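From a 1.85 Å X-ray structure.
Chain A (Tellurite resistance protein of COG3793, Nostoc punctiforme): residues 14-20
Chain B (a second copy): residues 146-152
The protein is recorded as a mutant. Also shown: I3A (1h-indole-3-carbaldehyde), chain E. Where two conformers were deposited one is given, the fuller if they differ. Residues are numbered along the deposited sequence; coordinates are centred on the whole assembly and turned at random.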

ATOM      1  N   ILE A  14       7.253   3.093   0.669  1.00 14.99           N
ATOM      2  CA  ILE A  14       7.959   2.815   1.922  1.00 14.17           C
ATOM      3  C   ILE A  14       7.373   3.673   3.027  1.00 14.47           C
ATOM      4  O   ILE A  14       7.065   3.178   4.124  1.00 16.07           O
ATOM      5  CB  ILE A  14       9.463   3.067   1.779  1.00 16.61           C
ATOM      6  CG1 ILE A  14      10.093   1.924   1.028  1.00 15.43           C
ATOM      7  CG2 ILE A  14      10.092   3.218   3.155  1.00 18.95           C
ATOM      8  CD1 ILE A  14      10.116   0.566   1.835  1.00 16.66           C
ATOM      9  N   ASN A  15       7.143   4.949   2.731  1.00 13.26           N
ATOM     10  CA  ASN A  15       6.482   5.812   3.726  1.00 13.20           C
ATOM     11  C   ASN A  15       5.047   5.342   4.059  1.00 14.36           C
ATOM     12  O   ASN A  15       4.612   5.369   5.223  1.00 15.45           O
ATOM     13  CB  ASN A  15       6.499   7.271   3.297  1.00 13.57           C
ATOM     14  CG  ASN A  15       5.857   8.171   4.313  1.00 19.26           C
ATOM     15  OD1 ASN A  15       4.658   8.479   4.221  1.00 17.63           O
ATOM     16  ND2 ASN A  15       6.620   8.550   5.327  1.00 16.10           N
ATOM     17  N   TRP A  16       4.319   4.909   3.031  1.00 15.92           N
ATOM     18  CA  TRP A  16       2.967   4.475   3.206  1.00 14.58           C
ATOM     19  C   TRP A  16       2.878   3.307   4.211  1.00 14.72           C
ATOM     20  O   TRP A  16       2.076   3.344   5.153  1.00 13.94           O
ATOM     21  CB  TRP A  16       2.322   4.087   1.869  1.00 13.99           C
ATOM     22  CG  TRP A  16       0.937   3.554   2.042  1.00 14.53           C
ATOM     23  CD1 TRP A  16       0.556   2.216   2.055  1.00 17.13           C
ATOM     24  CD2 TRP A  16      -0.251   4.300   2.320  1.00 12.56           C
ATOM     25  NE1 TRP A  16      -0.790   2.123   2.284  1.00 16.38           N
ATOM     26  CE2 TRP A  16      -1.307   3.376   2.457  1.00 18.34           C
ATOM     27  CE3 TRP A  16      -0.532   5.660   2.463  1.00 16.06           C
ATOM     28  CZ2 TRP A  16      -2.611   3.780   2.737  1.00 17.39           C
ATOM     29  CZ3 TRP A  16      -1.818   6.053   2.723  1.00 22.14           C
ATOM     30  CH2 TRP A  16      -2.849   5.121   2.830  1.00 20.72           C
ATOM     31  N   PHE A  17       3.679   2.272   4.009  1.00 14.73           N
ATOM     32  CA  PHE A  17       3.542   1.076   4.835  1.00 12.57           C
ATOM     33  C   PHE A  17       4.303   1.169   6.155  1.00 13.24           C
ATOM     34  O   PHE A  17       3.906   0.546   7.142  1.00 14.21           O
ATOM     35  CB  PHE A  17       4.042  -0.144   4.070  1.00 13.95           C
ATOM     36  CG  PHE A  17       3.063  -0.646   3.051  1.00 17.37           C
ATOM     37  CD1 PHE A  17       1.840  -1.156   3.447  1.00 16.68           C
ATOM     38  CD2 PHE A  17       3.369  -0.629   1.701  1.00 19.85           C
ATOM     39  CE1 PHE A  17       0.939  -1.653   2.514  1.00 19.89           C
ATOM     40  CE2 PHE A  17       2.451  -1.129   0.753  1.00 24.40           C
ATOM     41  CZ  PHE A  17       1.249  -1.626   1.169  1.00 16.41           C
ATOM     42  N   PHE A  18       5.434   1.856   6.159  1.00 12.75           N
ATOM     43  CA  PHE A  18       6.314   1.803   7.341  1.00 13.10           C
ATOM     44  C   PHE A  18       6.536   3.136   8.053  1.00 13.41           C
ATOM     45  O   PHE A  18       7.081   3.137   9.164  1.00 14.70           O
ATOM     46  CB  PHE A  18       7.649   1.161   6.987  1.00 12.02           C
ATOM     47  CG  PHE A  18       7.495  -0.162   6.288  1.00 12.65           C
ATOM     48  CD1 PHE A  18       7.047  -1.266   6.979  1.00 17.11           C
ATOM     49  CD2 PHE A  18       7.651  -0.250   4.904  1.00 12.90           C
ATOM     50  CE1 PHE A  18       6.841  -2.471   6.332  1.00 13.73           C
ATOM     51  CE2 PHE A  18       7.478  -1.466   4.228  1.00 14.83           C
ATOM     52  CZ  PHE A  18       7.040  -2.564   4.938  1.00 12.46           C
ATOM     53  N   GLY A  19       6.134   4.249   7.435  1.00 13.27           N
ATOM     54  CA  GLY A  19       6.313   5.580   8.020  1.00 14.33           C
ATOM     55  C   GLY A  19       7.687   6.195   7.820  1.00 14.69           C
ATOM     56  O   GLY A  19       7.983   7.299   8.333  1.00 13.64           O
ATOM     57  N   PHE A  20       8.549   5.493   7.081  1.00 12.88           N
ATOM     58  CA  PHE A  20       9.943   5.854   6.943  1.00 12.45           C
ATOM     59  C   PHE A  20      10.082   7.052   6.026  1.00 14.01           C
ATOM     60  O   PHE A  20       9.324   7.202   5.098  1.00 12.50           O
ATOM     61  CB  PHE A  20      10.726   4.679   6.326  1.00 12.97           C
ATOM     62  CG  PHE A  20      10.818   3.433   7.199  1.00 11.52           C
ATOM     63  CD1 PHE A  20      10.486   3.438   8.551  1.00 16.85           C
ATOM     64  CD2 PHE A  20      11.269   2.230   6.634  1.00 13.02           C
ATOM     65  CE1 PHE A  20      10.585   2.271   9.337  1.00 12.85           C
ATOM     66  CE2 PHE A  20      11.398   1.083   7.414  1.00 16.32           C
ATOM     67  CZ  PHE A  20      11.063   1.099   8.758  1.00 15.48           C
TER
ATOM     68  N   LEU B 146      -6.332   4.457  11.096  1.00 16.85           N
ATOM     69  CA  LEU B 146      -5.786   3.091  11.306  1.00 18.97           C
ATOM     70  C   LEU B 146      -4.306   3.007  10.931  1.00 17.06           C
ATOM     71  O   LEU B 146      -3.493   2.335  11.614  1.00 19.24           O
ATOM     72  CB  LEU B 146      -6.591   2.066  10.504  1.00 17.63           C
ATOM     73  CG  LEU B 146      -6.293   0.573  10.786  1.00 20.89           C
ATOM     74  CD1 LEU B 146      -6.454   0.249  12.253  1.00 23.53           C
ATOM     75  CD2 LEU B 146      -7.194  -0.333   9.946  1.00 21.59           C
ATOM     76  N   ARG B 147      -3.938   3.705   9.867  1.00 15.83           N
ATOM     77  CA  ARG B 147      -2.544   3.813   9.486  1.00 16.84           C
ATOM     78  C   ARG B 147      -1.716   4.486  10.591  1.00 17.02           C
ATOM     79  O   ARG B 147      -0.651   4.001  10.946  1.00 12.88           O
ATOM     80  CB  ARG B 147      -2.394   4.540   8.147  1.00 17.58           C
ATOM     81  CG  ARG B 147      -0.947   4.811   7.779  1.00 15.04           C
ATOM     82  CD  ARG B 147      -0.742   5.223   6.368  1.00 17.31           C
ATOM     83  NE  ARG B 147       0.649   5.620   6.100  1.00 12.99           N
ATOM     84  CZ  ARG B 147       1.181   6.776   6.469  1.00 20.60           C
ATOM     85  NH1 ARG B 147       0.445   7.667   7.089  1.00 17.93           N
ATOM     86  NH2 ARG B 147       2.434   7.057   6.187  1.00 16.59           N
ATOM     87  N   GLN B 148      -2.193   5.598  11.137  1.00 15.58           N
ATOM     88  CA  GLN B 148      -1.474   6.247  12.250  1.00 16.64           C
ATOM     89  C   GLN B 148      -1.291   5.316  13.444  1.00 17.45           C
ATOM     90  O   GLN B 148      -0.222   5.278  14.049  1.00 15.76           O
ATOM     91  CB  GLN B 148      -2.216   7.505  12.721  1.00 18.41           C
ATOM     92  CG  GLN B 148      -2.106   8.634  11.754  1.00 24.30           C
ATOM     93  CD  GLN B 148      -0.655   9.028  11.502  1.00 33.61           C
ATOM     94  OE1 GLN B 148       0.110   9.254  12.437  1.00 27.61           O
ATOM     95  NE2 GLN B 148      -0.280   9.109  10.246  1.00 30.72           N
ATOM     96  N   LYS B 149      -2.362   4.583  13.771  1.00 16.81           N
ATOM     97  CA  LYS B 149      -2.351   3.567  14.818  1.00 18.26           C
ATOM     98  C   LYS B 149      -1.274   2.500  14.551  1.00 15.94           C
ATOM     99  O   LYS B 149      -0.509   2.167  15.472  1.00 14.08           O
ATOM    100  CB  LYS B 149      -3.737   2.946  14.934  1.00 20.58           C
ATOM    101  CG  LYS B 149      -3.873   1.952  16.045  1.00 31.02           C
ATOM    102  CD  LYS B 149      -5.289   1.918  16.587  1.00 39.19           C
ATOM    103  CE  LYS B 149      -5.368   1.105  17.885  1.00 46.55           C
ATOM    104  NZ  LYS B 149      -6.630   1.390  18.629  1.00 51.26           N
ATOM    105  N   ARG B 150      -1.212   1.984  13.310  1.00 14.26           N
ATOM    106  CA  ARG B 150      -0.188   1.022  12.941  0.50 17.04           C
ATOM    107  C   ARG B 150       1.209   1.598  13.195  1.00 16.39           C
ATOM    108  O   ARG B 150       2.029   0.971  13.829  1.00 16.85           O
ATOM    109  CB  ARG B 150      -0.305   0.568  11.480  0.50 17.91           C
ATOM    110  CG  ARG B 150       0.830  -0.380  11.088  0.50 19.49           C
ATOM    111  CD  ARG B 150       0.700  -0.949   9.702  0.50 19.94           C
ATOM    112  NE  ARG B 150       1.115  -0.008   8.662  0.50 21.22           N
ATOM    113  CZ  ARG B 150       0.273   0.686   7.905  0.50 21.08           C
ATOM    114  NH1 ARG B 150      -1.033   0.543   8.054  0.50 23.15           N
ATOM    115  NH2 ARG B 150       0.731   1.500   6.971  0.50 23.75           N
ATOM    116  N   LEU B 151       1.460   2.799  12.707  1.00 12.30           N
ATOM    117  CA  LEU B 151       2.786   3.346  12.770  1.00 15.53           C
ATOM    118  C   LEU B 151       3.196   3.612  14.217  1.00 16.81           C
ATOM    119  O   LEU B 151       4.345   3.351  14.595  1.00 19.04           O
ATOM    120  CB  LEU B 151       2.932   4.579  11.871  1.00 19.34           C
ATOM    121  CG  LEU B 151       2.610   4.360  10.382  1.00 16.56           C
ATOM    122  CD1 LEU B 151       2.729   5.711   9.683  1.00 22.88           C
ATOM    123  CD2 LEU B 151       3.518   3.271   9.732  1.00 18.28           C
ATOM    124  N   ASN B 152       2.267   4.081  15.050  1.00 18.81           N
ATOM    125  CA  ASN B 152       2.580   4.301  16.456  1.00 18.87           C
ATOM    126  C   ASN B 152       2.817   3.015  17.220  1.00 19.35           C
ATOM    127  O   ASN B 152       3.622   2.989  18.152  1.00 17.92           O
ATOM    128  CB  ASN B 152       1.466   5.098  17.125  1.00 21.38           C
ATOM    129  CG  ASN B 152       1.424   6.535  16.635  1.00 31.81           C
ATOM    130  OD1 ASN B 152       2.458   7.120  16.336  1.00 42.12           O
ATOM    131  ND2 ASN B 152       0.226   7.108  16.552  1.00 42.16           N
TER
HETATM  132  O   I3A E 163      12.874  -2.651   3.779  1.00 14.37           O
HETATM  133  C3' I3A E 163      11.731  -2.663   4.231  1.00 13.87           C
HETATM  134  C3  I3A E 163      11.573  -2.502   5.697  1.00  7.99           C
HETATM  135  C2  I3A E 163      10.363  -2.432   6.333  1.00  8.30           C
HETATM  136  N   I3A E 163      10.610  -2.258   7.675  1.00 11.03           N
HETATM  137  C8  I3A E 163      11.933  -2.214   7.932  1.00 11.37           C
HETATM  138  C9  I3A E 163      12.664  -2.364   6.667  1.00 10.31           C
HETATM  139  C4  I3A E 163      14.066  -2.316   6.628  1.00 11.96           C
HETATM  140  C5  I3A E 163      14.748  -2.168   7.812  1.00 11.86           C
HETATM  141  C6  I3A E 163      14.073  -2.017   9.035  1.00 12.27           C
HETATM  142  C7  I3A E 163      12.687  -2.036   9.077  1.00 11.93           C
HETATM  143  O   HOH W   1       4.232   9.318   7.571  1.00 39.80           O

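The contact brings the C-terminal end of a helix in chain A, residues 14-18, against a helix of chain B that runs through the whole of 146-152. The two axes approach to 10.0 Å at 77°, so the helices cross steeply and the chain A helix meets its neighbour mainly through its last turn. There the backbone carbonyls of W16(A) and F17(A) have no backbone amide partner within the stretch, while that of N15(A) accepts from G19(A) N. Two arginines of chain B supply donors to all three.

R147(B) reaches across with chi1, chi2 and chi3 all t, and its guanidinium presents one edge to two successive carbonyls. R147(B) NE donates to W16(A) O at 2.8 Å, and R147(B) NH2 donates to N15(A) O at 2.9 Å, with N-H...acceptor angles of 159° and 157°. The N15(A) carbonyl is shared, since G19(A) N also donates to N15(A) O at 2.9 Å; the arginine thus adds a second donor to an oxygen already engaged within its own chain. R147(B) NH2 makes a further hydrogen bond to water 1 at 3.2 Å. The same water accepts a weak hydrogen bond from N15(A) ND2 at 3.4 Å and so bridges the two side chains. They make no direct hydrogen bond: N15(A) OD1 lies 3.3 Å from R147(B) NH2, but the angle is poor. N15(A) ND2 has a better acceptor within its own chain, donating to F20(A) O at 3.0 Å and tying the helix to the residues that follow it.

R150(B), given here in one of two deposited conformers, turns the edge of its guanidinium to the next carbonyl. R150(B) NE donates to F17(A) O at 3.2 Å, and R150(B) NH2 adds a weak bond to F17(A) O at 3.3 Å, so that a single oxygen receives both donors. R150(B) NH2 is also 2.9 Å from W16(A) O, where the geometry leaves a hydrogen bond undecided. NH1 is satisfied elsewhere in the structure.

Apolar contacts accompany these hydrogen bonds. The CA-to-CB bond of W16(A) points away from chain B, yet the indole comes within reach of R147(B), which lies over one of its faces. R147(B) CD sits 3.9 Å from the centroid of the six-membered ring of W16(A), only 11° off the normal, a CH-pi contact; R147(B) NE also lies over the same ring, 3.8 Å from W16(A) CE3, while donating to W16(A) O. L151(B) packs against the end of the chain A helix, with L151(B) CD2 3.5 Å from F18(A) C and 3.6 Å from G19(A) N. G19(A) is the first residue to leave helical geometry, and its positive phi by itself favours glycine. The neighbour is also close: an ideal CB on G19(A) would lie 3.3 Å from L151(B) CD1, a tight approach.

F18(A) points its CA-to-CB bond away from chain B, and I3A lies over one face of its ring, with F18(A) CE1 3.5 Å from I3A C2.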